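Local coordinates for conserved hypothetical protein NMB0706 (Neisseria meningitidis, PDB 1RV9), which is of unknown function but belongs to the YfiH (DUF152) family, whose members include zinc-dependent enzymes acting on purine nucleosides, at residues A[78-83]-A[98-103]; A[188-193]-A[207-212]; A[20-25]-A[122-127]; A[46-51]-A[58-63]. One frame throughout, in Å; residues are numbered along the deposited sequence.

Interaction 1: A[78-83]-A[98-103]. With SO4 (sulfate ion), chain B.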
loop_
_atom_site.group_PDB
_atom_site.type_symbol
_atom_site.label_atom_id
_atom_site.label_comp_id
_atom_site.label_asym_id
_atom_site.label_seq_id
_atom_site.Cartn_x
_atom_site.Cartn_y
_atom_site.Cartn_z
ATOM N N LEU A 78 8.872 0.961 7.042
ATOM C CA LEU A 78 8.311 1.008 8.388
ATOM C C LEU A 78 8.128 -0.380 8.974
ATOM O O LEU A 78 8.067 -1.372 8.248
ATOM C CB LEU A 78 6.932 1.677 8.363
ATOM C CG LEU A 78 6.750 3.000 7.618
ATOM C CD1 LEU A 78 5.259 3.314 7.529
ATOM C CD2 LEU A 78 7.500 4.117 8.330
ATOM N N ASN A 79 8.051 -0.451 10.298
ATOM C CA ASN A 79 7.769 -1.729 10.928
ATOM C C ASN A 79 6.250 -1.681 11.007
ATOM O O ASN A 79 5.676 -1.171 11.974
ATOM C CB ASN A 79 8.360 -1.825 12.333
ATOM C CG ASN A 79 7.997 -3.130 13.011
ATOM O OD1 ASN A 79 8.054 -4.193 12.391
ATOM N ND2 ASN A 79 7.621 -3.063 14.283
ATOM N N GLN A 80 5.606 -2.184 9.960
ATOM C CA GLN A 80 4.154 -2.177 9.872
ATOM C C GLN A 80 3.525 -3.120 10.880
ATOM O O GLN A 80 3.915 -4.282 10.984
ATOM C CB GLN A 80 3.737 -2.536 8.440
ATOM C CG GLN A 80 4.312 -1.554 7.424
ATOM C CD GLN A 80 4.161 -1.982 5.973
ATOM O OE1 GLN A 80 4.657 -1.303 5.072
ATOM N NE2 GLN A 80 3.488 -3.103 5.736
ATOM N N ILE A 81 2.545 -2.612 11.619
ATOM C CA ILE A 81 1.866 -3.406 12.631
ATOM C C ILE A 81 0.347 -3.339 12.492
ATOM O O ILE A 81 -0.385 -3.574 13.455
ATOM C CB ILE A 81 2.266 -2.946 14.050
ATOM C CG1 ILE A 81 2.014 -1.444 14.207
ATOM C CG2 ILE A 81 3.727 -3.272 14.304
ATOM C CD1 ILE A 81 2.200 -0.936 15.625
ATOM N N HIS A 82 -0.116 -3.026 11.284
ATOM C CA HIS A 82 -1.542 -2.934 10.992
ATOM C C HIS A 82 -2.272 -1.933 11.879
ATOM O O HIS A 82 -3.426 -2.136 12.268
ATOM C CB HIS A 82 -2.169 -4.326 11.091
ATOM C CG HIS A 82 -1.721 -5.252 10.005
ATOM N ND1 HIS A 82 -2.382 -5.362 8.802
ATOM C CD2 HIS A 82 -0.641 -6.068 9.915
ATOM C CE1 HIS A 82 -1.733 -6.205 8.017
ATOM N NE2 HIS A 82 -0.672 -6.646 8.670
ATOM N N SER A 83 -1.573 -0.844 12.178
ATOM C CA SER A 83 -2.090 0.245 12.993
ATOM C C SER A 83 -2.628 1.316 12.057
ATOM O O SER A 83 -2.687 1.131 10.838
ATOM C CB SER A 83 -0.964 0.864 13.824
ATOM O OG SER A 83 -0.097 1.630 12.993
ATOM N N ASP A 98 7.154 2.030 14.547
ATOM C CA ASP A 98 6.026 1.113 14.441
ATOM C C ASP A 98 4.934 1.992 13.860
ATOM O O ASP A 98 4.324 2.792 14.571
ATOM C CB ASP A 98 5.588 0.600 15.815
ATOM C CG ASP A 98 6.551 -0.410 16.397
ATOM O OD1 ASP A 98 7.523 -0.783 15.707
ATOM O OD2 ASP A 98 6.329 -0.834 17.551
ATOM N N ALA A 99 4.699 1.862 12.562
ATOM C CA ALA A 99 3.696 2.685 11.908
ATOM C C ALA A 99 3.261 2.029 10.615
ATOM O O ALA A 99 3.921 1.114 10.125
ATOM C CB ALA A 99 4.269 4.061 11.627
ATOM N N ASP A 100 2.161 2.514 10.050
ATOM C CA ASP A 100 1.645 1.935 8.824
ATOM C C ASP A 100 1.378 2.924 7.703
ATOM O O ASP A 100 0.725 2.590 6.717
ATOM C CB ASP A 100 0.395 1.118 9.140
ATOM C CG ASP A 100 0.723 -0.150 9.902
ATOM O OD1 ASP A 100 0.855 -1.211 9.257
ATOM O OD2 ASP A 100 0.871 -0.081 11.144
ATOM N N ALA A 101 1.893 4.138 7.849
ATOM C CA ALA A 101 1.741 5.161 6.814
ATOM C C ALA A 101 2.763 6.254 7.061
ATOM O O ALA A 101 3.205 6.454 8.192
ATOM C CB ALA A 101 0.329 5.757 6.838
ATOM N N SER A 102 3.164 6.942 6.001
ATOM C CA SER A 102 4.107 8.040 6.148
ATOM C C SER A 102 3.774 9.134 5.145
ATOM O O SER A 102 3.156 8.882 4.102
ATOM C CB SER A 102 5.558 7.564 5.966
ATOM O OG SER A 102 5.875 7.296 4.610
ATOM N N VAL A 103 4.161 10.355 5.487
ATOM C CA VAL A 103 3.919 11.512 4.637
ATOM C C VAL A 103 5.221 12.279 4.445
ATOM O O VAL A 103 6.154 12.144 5.242
ATOM C CB VAL A 103 2.876 12.466 5.278
ATOM C CG1 VAL A 103 1.563 11.735 5.498
ATOM C CG2 VAL A 103 3.402 12.997 6.602
HETATM S S SO4 B . 2.127 -8.969 7.528
HETATM O O1 SO4 B . 2.311 -9.590 8.855
HETATM O O2 SO4 B . 3.432 -8.871 6.845
HETATM O O3 SO4 B . 1.214 -9.796 6.722
HETATM O O4 SO4 B . 1.563 -7.618 7.690
#
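The carboxylate of Asp100 is gripped by the turn that runs through Ile81, His82 and Ser83. Three donors converge on Asp100 OD2: Ser83 OG sits on its anti lone pair at 2.7 Å, Ile81 N comes in on the syn lone pair at 3.1 Å, and Ser83 N reaches it from above the carboxylate plane at 2.8 Å. The other oxygen, Asp100 OD1, takes His82 N at 2.9 Å through a bent bond (133° at the hydrogen) and is also hydrogen-bonded to His135 ND1. This many donors would be expected to keep Asp100 ionised, able to orient and polarise His135.

Farther back along the loop, Asn79 and Asp98 lie side by side and point the same way. Asn79 ND2 gives Asp98 OD1 a nearly straight bond (2.7 Å, 173°), in the plane of the amide but from above that of the carboxylate. Ala99 N donates to Asn79 O at 3.2 Å, tying the backbones beside it. His82 sets out away from 98-103, and His82 NE2 donates at 2.6 Å to O4 of a sulfate, probably from the crystallisation liquor, that His52 and Arg247 also hold. His82 meets His135 edge-to-face and touches Cys118, consistent with the metal-binding His/Cys site of YfiH relatives; Asp100 would be second shell to His135.

The Ile81 side chain crosses that of Asp98 at about a right angle, CD1 against CB, while Leu78 CD1 drops onto Ala101 N at 3.5 Å and reaches Ala99 CB.

Asp100 leads into strand 101-104, which pairs with strands 86-88 and 131-136 and packs Ala101 and Val103 against helix 145-153.

Interaction 2: A[188-193]-A[207-212]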
loop_
_atom_site.group_PDB
_atom_site.type_symbol
_atom_site.label_atom_id
_atom_site.label_comp_id
_atom_site.label_asym_id
_atom_site.label_seq_id
_atom_site.Cartn_x
_atom_site.Cartn_y
_atom_site.Cartn_z
ATOM N N PRO A 188 -22.476 1.632 7.113
ATOM C CA PRO A 188 -23.457 0.815 6.391
ATOM C C PRO A 188 -23.289 0.719 4.879
ATOM O O PRO A 188 -23.520 -0.340 4.297
ATOM C CB PRO A 188 -24.786 1.458 6.782
ATOM C CG PRO A 188 -24.521 1.907 8.176
ATOM C CD PRO A 188 -23.158 2.548 8.044
ATOM N N GLU A 189 -22.895 1.818 4.240
ATOM C CA GLU A 189 -22.721 1.820 2.791
ATOM C C GLU A 189 -21.613 0.865 2.352
ATOM O O GLU A 189 -21.536 0.487 1.182
ATOM C CB GLU A 189 -22.398 3.232 2.294
ATOM C CG GLU A 189 -21.162 3.845 2.933
ATOM C CD GLU A 189 -21.491 4.781 4.085
ATOM O OE1 GLU A 189 -22.275 4.392 4.978
ATOM O OE2 GLU A 189 -20.953 5.909 4.096
ATOM N N ALA A 190 -20.760 0.478 3.293
ATOM C CA ALA A 190 -19.653 -0.425 2.995
ATOM C C ALA A 190 -20.140 -1.818 2.598
ATOM O O ALA A 190 -19.385 -2.616 2.044
ATOM C CB ALA A 190 -18.723 -0.523 4.197
ATOM N N ALA A 191 -21.405 -2.109 2.880
ATOM C CA ALA A 191 -21.967 -3.412 2.537
ATOM C C ALA A 191 -21.922 -3.642 1.030
ATOM O O ALA A 191 -21.916 -4.783 0.567
ATOM C CB ALA A 191 -23.404 -3.514 3.043
ATOM N N THR A 192 -21.889 -2.557 0.264
ATOM C CA THR A 192 -21.841 -2.665 -1.187
ATOM C C THR A 192 -20.515 -3.254 -1.657
ATOM O O THR A 192 -20.398 -3.702 -2.798
ATOM C CB THR A 192 -22.030 -1.287 -1.859
ATOM O OG1 THR A 192 -21.006 -0.391 -1.409
ATOM C CG2 THR A 192 -23.396 -0.710 -1.515
ATOM N N ALA A 193 -19.521 -3.255 -0.770
ATOM C CA ALA A 193 -18.199 -3.781 -1.096
ATOM C C ALA A 193 -17.997 -5.226 -0.635
ATOM O O ALA A 193 -16.895 -5.766 -0.728
ATOM C CB ALA A 193 -17.118 -2.880 -0.495
ATOM N N TYR A 207 -10.618 -2.596 -2.897
ATOM C CA TYR A 207 -10.584 -1.411 -3.742
ATOM C C TYR A 207 -11.856 -0.597 -3.543
ATOM O O TYR A 207 -11.806 0.621 -3.376
ATOM C CB TYR A 207 -10.450 -1.796 -5.219
ATOM C CG TYR A 207 -9.171 -2.526 -5.561
ATOM C CD1 TYR A 207 -7.930 -2.043 -5.142
ATOM C CD2 TYR A 207 -9.200 -3.689 -6.329
ATOM C CE1 TYR A 207 -6.751 -2.704 -5.484
ATOM C CE2 TYR A 207 -8.028 -4.356 -6.674
ATOM C CZ TYR A 207 -6.809 -3.858 -6.251
ATOM O OH TYR A 207 -5.652 -4.516 -6.599
ATOM N N ALA A 208 -12.995 -1.282 -3.562
ATOM C CA ALA A 208 -14.279 -0.616 -3.386
ATOM C C ALA A 208 -14.387 0.002 -1.997
ATOM O O ALA A 208 -14.916 1.103 -1.838
ATOM C CB ALA A 208 -15.413 -1.601 -3.612
ATOM N N LEU A 209 -13.892 -0.709 -0.988
ATOM C CA LEU A 209 -13.930 -0.191 0.373
ATOM C C LEU A 209 -13.078 1.070 0.453
ATOM O O LEU A 209 -13.478 2.061 1.058
ATOM C CB LEU A 209 -13.409 -1.238 1.368
ATOM C CG LEU A 209 -14.347 -2.412 1.679
ATOM C CD1 LEU A 209 -13.598 -3.476 2.475
ATOM C CD2 LEU A 209 -15.556 -1.915 2.471
ATOM N N ALA A 210 -11.900 1.033 -0.162
ATOM C CA ALA A 210 -11.016 2.191 -0.145
ATOM C C ALA A 210 -11.641 3.370 -0.883
ATOM O O ALA A 210 -11.559 4.502 -0.418
ATOM C CB ALA A 210 -9.665 1.837 -0.761
ATOM N N ARG A 211 -12.264 3.108 -2.029
ATOM C CA ARG A 211 -12.894 4.185 -2.791
ATOM C C ARG A 211 -14.001 4.850 -1.985
ATOM O O ARG A 211 -14.145 6.072 -2.011
ATOM C CB ARG A 211 -13.465 3.662 -4.113
ATOM C CG ARG A 211 -12.419 3.205 -5.112
ATOM C CD ARG A 211 -12.989 3.120 -6.525
ATOM N NE ARG A 211 -12.090 2.407 -7.428
ATOM C CZ ARG A 211 -11.950 1.085 -7.445
ATOM N NH1 ARG A 211 -12.658 0.331 -6.612
ATOM N NH2 ARG A 211 -11.094 0.514 -8.284
ATOM N N LEU A 212 -14.785 4.046 -1.270
ATOM C CA LEU A 212 -15.871 4.576 -0.447
ATOM C C LEU A 212 -15.316 5.483 0.644
ATOM O O LEU A 212 -15.788 6.606 0.845
ATOM C CB LEU A 212 -16.653 3.434 0.213
ATOM C CG LEU A 212 -17.728 2.703 -0.588
ATOM C CD1 LEU A 212 -18.238 1.507 0.208
ATOM C CD2 LEU A 212 -18.871 3.664 -0.895
#
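Ala193 and Ala208 face each other directly, methyl to methyl, with Ala193 CB 3.8 Å from Ala208 CB. Such small side chains let the short 3-10 helix of 188-193 come close to the helix carrying 207-212. Leu209 enters beside this pair. Its CG is anti to the carbonyl carbon (chi1 -74°) and its CD1 anti to CA (chi2 170°), and together these torsions put Leu209 CD2 3.5 Å from Ala193 CB, tighter than usual for two carbons. Leu209 CD2 also reaches Ala190 CB at 3.9 Å, so one leucine branch spans two alanines one 3-10 turn apart.

Leu212, a turn farther along the helix, reaches Glu189, Ala190 and Thr192, sharing Ala190 with Leu209. Leu212 CD1 lies against backbone: 3.6 Å from Glu189 O and 3.7 Å from Ala190 CA. Thr192 crosses it obliquely, OG1 resting near that methyl. The hydroxyl does not bond across; Thr192 OG1 turns back to donate to Glu189 O at 2.8 Å, nearly along the C=O axis, and Glu189 O accepts from Thr192 N as well. No hydrogen bond crosses; the contact is made by methyl groups, partly against backbone. Phe183 of helix 177-184 packs on both Ala190 and Leu209.

The arrangement is a short 3-10 helix packed on an alpha helix across the base of a beta hairpin: strands 194-198 and 201-204 connect the two pieces, and a backbone bond between Ala193 and Asp205 closes the base.

Interaction 3: A[20-25]-A[122-127]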
loop_
_atom_site.group_PDB
_atom_site.type_symbol
_atom_site.label_atom_id
_atom_site.label_comp_id
_atom_site.label_asym_id
_atom_site.label_seq_id
_atom_site.Cartn_x
_atom_site.Cartn_y
_atom_site.Cartn_z
ATOM N N ALA A 20 2.662 4.225 -11.069
ATOM C CA ALA A 20 1.241 4.501 -10.961
ATOM C C ALA A 20 0.687 5.210 -12.185
ATOM O O ALA A 20 1.289 6.154 -12.695
ATOM C CB ALA A 20 0.969 5.337 -9.719
ATOM N N ASP A 21 -0.460 4.734 -12.657
ATOM C CA ASP A 21 -1.120 5.355 -13.791
ATOM C C ASP A 21 -2.153 6.311 -13.216
ATOM O O ASP A 21 -3.265 5.915 -12.865
ATOM C CB ASP A 21 -1.804 4.307 -14.674
ATOM C CG ASP A 21 -2.667 4.935 -15.759
ATOM O OD1 ASP A 21 -2.370 6.078 -16.173
ATOM O OD2 ASP A 21 -3.635 4.281 -16.204
ATOM N N TRP A 22 -1.756 7.570 -13.087
ATOM C CA TRP A 22 -2.629 8.603 -12.562
ATOM C C TRP A 22 -2.139 9.963 -13.042
ATOM O O TRP A 22 -0.994 10.101 -13.470
ATOM C CB TRP A 22 -2.685 8.530 -11.028
ATOM C CG TRP A 22 -1.380 8.714 -10.282
ATOM C CD1 TRP A 22 -0.107 8.677 -10.790
ATOM C CD2 TRP A 22 -1.241 8.915 -8.871
ATOM N NE1 TRP A 22 0.813 8.847 -9.777
ATOM C CE2 TRP A 22 0.143 8.996 -8.590
ATOM C CE3 TRP A 22 -2.156 9.040 -7.814
ATOM C CZ2 TRP A 22 0.635 9.188 -7.294
ATOM C CZ3 TRP A 22 -1.670 9.233 -6.527
ATOM C CH2 TRP A 22 -0.284 9.308 -6.278
ATOM N N PRO A 23 -3.010 10.981 -13.000
ATOM C CA PRO A 23 -2.638 12.328 -13.446
ATOM C C PRO A 23 -1.780 13.127 -12.470
ATOM O O PRO A 23 -1.914 14.347 -12.375
ATOM C CB PRO A 23 -3.992 12.986 -13.702
ATOM C CG PRO A 23 -4.865 12.352 -12.670
ATOM C CD PRO A 23 -4.459 10.894 -12.740
ATOM N N ALA A 24 -0.891 12.448 -11.755
ATOM C CA ALA A 24 -0.033 13.137 -10.799
ATOM C C ALA A 24 0.929 14.076 -11.521
ATOM O O ALA A 24 1.346 13.804 -12.650
ATOM C CB ALA A 24 0.748 12.126 -9.969
ATOM N N PRO A 25 1.286 15.203 -10.879
ATOM C CA PRO A 25 2.207 16.171 -11.484
ATOM C C PRO A 25 3.581 15.557 -11.754
ATOM O O PRO A 25 3.939 14.540 -11.166
ATOM C CB PRO A 25 2.239 17.306 -10.460
ATOM C CG PRO A 25 1.960 16.605 -9.165
ATOM C CD PRO A 25 0.863 15.647 -9.540
ATOM N N LEU A 122 -1.268 5.206 -2.308
ATOM C CA LEU A 122 -0.348 6.330 -2.441
ATOM C C LEU A 122 -1.172 7.599 -2.587
ATOM O O LEU A 122 -2.264 7.561 -3.150
ATOM C CB LEU A 122 0.539 6.158 -3.672
ATOM C CG LEU A 122 1.355 4.864 -3.746
ATOM C CD1 LEU A 122 2.202 4.895 -5.015
ATOM C CD2 LEU A 122 2.242 4.730 -2.512
ATOM N N PHE A 123 -0.647 8.714 -2.082
ATOM C CA PHE A 123 -1.344 10.002 -2.143
ATOM C C PHE A 123 -0.427 11.125 -2.608
ATOM O O PHE A 123 0.777 11.094 -2.374
ATOM C CB PHE A 123 -1.833 10.427 -0.753
ATOM C CG PHE A 123 -2.839 9.508 -0.125
ATOM C CD1 PHE A 123 -4.201 9.785 -0.207
ATOM C CD2 PHE A 123 -2.423 8.412 0.625
ATOM C CE1 PHE A 123 -5.134 8.986 0.457
ATOM C CE2 PHE A 123 -3.347 7.609 1.291
ATOM C CZ PHE A 123 -4.705 7.898 1.207
ATOM N N CYS A 124 -1.015 12.131 -3.247
ATOM C CA CYS A 124 -0.266 13.316 -3.654
ATOM C C CYS A 124 -1.303 14.385 -3.959
ATOM O O CYS A 124 -2.490 14.080 -4.055
ATOM C CB CYS A 124 0.605 13.050 -4.891
ATOM S SG CYS A 124 -0.230 13.107 -6.502
ATOM N N ASP A 125 -0.866 15.634 -4.067
ATOM C CA ASP A 125 -1.789 16.709 -4.411
ATOM C C ASP A 125 -1.496 17.122 -5.853
ATOM O O ASP A 125 -0.418 16.837 -6.381
ATOM C CB ASP A 125 -1.658 17.889 -3.430
ATOM C CG ASP A 125 -0.284 18.523 -3.432
ATOM O OD1 ASP A 125 0.712 17.809 -3.662
ATOM O OD2 ASP A 125 -0.201 19.747 -3.178
ATOM N N ARG A 126 -2.465 17.765 -6.495
ATOM C CA ARG A 126 -2.328 18.178 -7.892
ATOM C C ARG A 126 -1.112 19.055 -8.170
ATOM O O ARG A 126 -0.502 18.954 -9.237
ATOM C CB ARG A 126 -3.596 18.913 -8.343
ATOM C CG ARG A 126 -4.877 18.101 -8.203
ATOM C CD ARG A 126 -5.088 17.116 -9.353
ATOM N NE ARG A 126 -6.244 16.255 -9.099
ATOM C CZ ARG A 126 -6.786 15.428 -9.990
ATOM N NH1 ARG A 126 -6.287 15.340 -11.218
ATOM N NH2 ARG A 126 -7.828 14.680 -9.651
ATOM N N ALA A 127 -0.760 19.909 -7.213
ATOM C CA ALA A 127 0.373 20.821 -7.373
ATOM C C ALA A 127 1.730 20.193 -7.075
ATOM O O ALA A 127 2.769 20.794 -7.342
ATOM C CB ALA A 127 0.170 22.054 -6.498
HETATM O O HOH W 1 -4.029 15.863 -12.478
#
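Sulfur and aromatic ring make the most distinctive pairing here. Trp22 holds its CG in the crowded position between backbone N and carbonyl carbon (chi1 60°), which sends the indole down onto the strand. Cys124 SG lies over one face of it, 4.2 Å from the centroid of the Trp22 six-membered ring and 24° off the ring normal. Ala24 CB shares that face, also toward the rim, while Ala20 CB sits on the opposite face. The indole is thus sandwiched between two alanines of its own loop, with the cysteine added from the strand.

Apolar packing extends this. Trp22 CH2, the far corner of the indole, meets Leu122 CB at 4.2 Å; Ala24 CB touches Cys124 SG at 3.7 Å, and Pro25 CD approaches the same sulfur. Leu122 and Cys124 face the loop; Phe123, between them, sets out the other way and packs against helix 145-153.

Proline carbons also rest on backbone carbonyls, Pro25 CG 3.4 Å from Arg126 O and Pro25 CD 3.6 Å from Asp125 O.

The polar link is indirect. Arg126, bent at chi2 (-81°), crosses Pro23 obliquely, with Arg126 NH1 3.6 Å from Pro23 CG. One water lies in the guanidinium plane, accepting from Arg126 NH1 and donating to Pro23 O, each at 2.6 Å. Arg126 NH2 has a weak bond to Tyr223 OH.

The loop therefore covers part of one face of the six-stranded sheet by shape and apolar contact: no direct hydrogen bond fixes its position on the strand, and the one polar tie, through water, lies at the exposed arginine end.

Interaction 4: A[46-51]-A[58-63]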
loop_
_atom_site.group_PDB
_atom_site.type_symbol
_atom_site.label_atom_id
_atom_site.label_comp_id
_atom_site.label_asym_id
_atom_site.label_seq_id
_atom_site.Cartn_x
_atom_site.Cartn_y
_atom_site.Cartn_z
ATOM N N SER A 46 12.423 -13.654 -5.772
ATOM C CA SER A 46 13.245 -12.570 -6.107
ATOM C C SER A 46 13.188 -11.223 -5.419
ATOM O O SER A 46 13.941 -11.004 -4.440
ATOM C CB SER A 46 13.377 -12.641 -7.635
ATOM O OG SER A 46 13.106 -11.475 -8.307
ATOM N N LEU A 47 12.352 -10.299 -5.850
ATOM C CA LEU A 47 12.461 -9.033 -5.114
ATOM C C LEU A 47 11.730 -8.856 -3.787
ATOM O O LEU A 47 10.893 -7.973 -3.651
ATOM C CB LEU A 47 12.214 -7.826 -6.025
ATOM C CG LEU A 47 12.803 -6.460 -5.645
ATOM C CD1 LEU A 47 14.332 -6.421 -5.815
ATOM C CD2 LEU A 47 12.173 -5.417 -6.574
ATOM N N ASN A 48 12.131 -9.638 -2.779
ATOM C CA ASN A 48 11.509 -9.520 -1.460
ATOM C C ASN A 48 12.109 -8.390 -0.645
ATOM O O ASN A 48 13.301 -8.395 -0.336
ATOM C CB ASN A 48 11.639 -10.821 -0.671
ATOM C CG ASN A 48 11.194 -10.668 0.761
ATOM O OD1 ASN A 48 10.177 -10.040 1.031
ATOM N ND2 ASN A 48 11.950 -11.251 1.690
ATOM N N LEU A 49 11.269 -7.426 -0.288
ATOM C CA LEU A 49 11.721 -6.280 0.476
ATOM C C LEU A 49 11.392 -6.354 1.962
ATOM O O LEU A 49 11.754 -5.452 2.715
ATOM C CB LEU A 49 11.117 -5.009 -0.123
ATOM C CG LEU A 49 11.444 -4.794 -1.603
ATOM C CD1 LEU A 49 10.586 -3.671 -2.165
ATOM C CD2 LEU A 49 12.922 -4.477 -1.757
ATOM N N GLY A 50 10.719 -7.423 2.387
ATOM C CA GLY A 50 10.355 -7.560 3.790
ATOM C C GLY A 50 11.367 -8.314 4.633
ATOM O O GLY A 50 11.834 -9.384 4.245
ATOM N N THR A 51 11.697 -7.758 5.796
ATOM C CA THR A 51 12.665 -8.372 6.703
ATOM C C THR A 51 11.981 -9.184 7.797
ATOM O O THR A 51 12.649 -9.760 8.657
ATOM C CB THR A 51 13.513 -7.307 7.414
ATOM O OG1 THR A 51 12.659 -6.482 8.215
ATOM C CG2 THR A 51 14.250 -6.442 6.409
ATOM N N GLU A 58 20.556 -11.016 4.350
ATOM C CA GLU A 58 21.471 -10.440 3.371
ATOM C C GLU A 58 20.782 -10.251 2.021
ATOM O O GLU A 58 21.025 -9.265 1.326
ATOM C CB GLU A 58 22.703 -11.328 3.193
ATOM C CG GLU A 58 23.643 -10.839 2.103
ATOM C CD GLU A 58 24.751 -11.823 1.797
ATOM O OE1 GLU A 58 25.648 -12.001 2.648
ATOM O OE2 GLU A 58 24.719 -12.426 0.702
ATOM N N ALA A 59 19.927 -11.201 1.656
ATOM C CA ALA A 59 19.204 -11.129 0.391
ATOM C C ALA A 59 18.271 -9.922 0.388
ATOM O O ALA A 59 18.216 -9.174 -0.587
ATOM C CB ALA A 59 18.404 -12.407 0.168
ATOM N N VAL A 60 17.539 -9.737 1.481
ATOM C CA VAL A 60 16.617 -8.609 1.587
ATOM C C VAL A 60 17.375 -7.291 1.488
ATOM O O VAL A 60 16.913 -6.346 0.849
ATOM C CB VAL A 60 15.840 -8.636 2.919
ATOM C CG1 VAL A 60 14.947 -7.399 3.027
ATOM C CG2 VAL A 60 14.999 -9.898 2.998
ATOM N N ARG A 61 18.538 -7.226 2.128
ATOM C CA ARG A 61 19.355 -6.020 2.095
ATOM C C ARG A 61 19.718 -5.694 0.650
ATOM O O ARG A 61 19.679 -4.536 0.232
ATOM C CB ARG A 61 20.632 -6.226 2.913
ATOM C CG ARG A 61 21.571 -5.033 2.932
ATOM C CD ARG A 61 23.010 -5.496 2.755
ATOM N NE ARG A 61 23.488 -5.249 1.398
ATOM C CZ ARG A 61 24.200 -6.110 0.676
ATOM N NH1 ARG A 61 24.524 -7.296 1.173
ATOM N NH2 ARG A 61 24.601 -5.778 -0.547
ATOM N N ARG A 62 20.072 -6.722 -0.114
ATOM C CA ARG A 62 20.440 -6.529 -1.509
ATOM C C ARG A 62 19.235 -6.081 -2.338
ATOM O O ARG A 62 19.359 -5.205 -3.195
ATOM C CB ARG A 62 21.037 -7.823 -2.068
ATOM C CG ARG A 62 22.269 -8.288 -1.295
ATOM C CD ARG A 62 22.685 -9.687 -1.710
ATOM N NE ARG A 62 23.191 -9.731 -3.078
ATOM C CZ ARG A 62 23.056 -10.778 -3.885
ATOM N NH1 ARG A 62 22.424 -11.866 -3.463
ATOM N NH2 ARG A 62 23.556 -10.741 -5.114
ATOM N N ASN A 63 18.068 -6.670 -2.084
ATOM C CA ASN A 63 16.870 -6.283 -2.825
ATOM C C ASN A 63 16.525 -4.820 -2.547
ATOM O O ASN A 63 16.113 -4.088 -3.450
ATOM C CB ASN A 63 15.682 -7.179 -2.455
ATOM C CG ASN A 63 15.899 -8.625 -2.852
ATOM O OD1 ASN A 63 16.500 -8.913 -3.887
ATOM N ND2 ASN A 63 15.391 -9.546 -2.038
#
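Asn63 has CG anti to its carbonyl carbon (chi1 -64°), which lifts the amide off the helix toward the loop. Asn48 has CG anti to its backbone N (chi1 171°), folding its own amide along the chain; the carbonyl of Asn48 faces the helix. Asn63 ND2 donates to Asn48 O at 2.9 Å, a moderately bent bond (149°). That amide has further partners: Asn63 OD1 is bonded to Val39 N, and ND2 also to Ser40 OG. In the loop, Asn48 OD1 accepts from Gly50 N at 3.0 Å, making an Asx turn, and Arg247 N bonds to the same oxygen.

Val60, one turn before Asn63, spreads its two methyls over the outgoing loop. Val60 CG2 meets Gly50 O at 3.4 Å, and the Val60 and Thr51 side chains cross at about a right angle, Val60 CG1 3.6 Å from Thr51 CG2. On the other flank, Leu47 slides past Asn63 in the opposite direction, Leu47 CD1 3.7 Å from Asn63 CB, and Leu49 CD2 approaches Asn63 O at 3.6 Å.

The loop thus runs along one side of helix 57-71, with Leu47 and Leu49 also packing on Val67 of that helix and on Thr33 of strand 28-33.

Arg247 connects two of the contacts: its backbone holds Asn48 and Leu49 of interaction 4, while its side chain grips the sulfate bound by His82 of interaction 1. Nearest atoms of those two contacts are about 7 Å apart. Interactions 1 and 3, also about 7 Å apart at nearest atoms, lie on the same six-stranded sheet, one on strand 101-104 and the other on strand 119-125, which begins just after Cys118 of the presumed active site. Interaction 2 is more remote, its centre 23 Å from that of interaction 1, though Tyr207 and Ala210 of its helix touch Leu119. Interactions 2 and 4 lie on opposite sides of the chain's centre, 34 Å apart between centres.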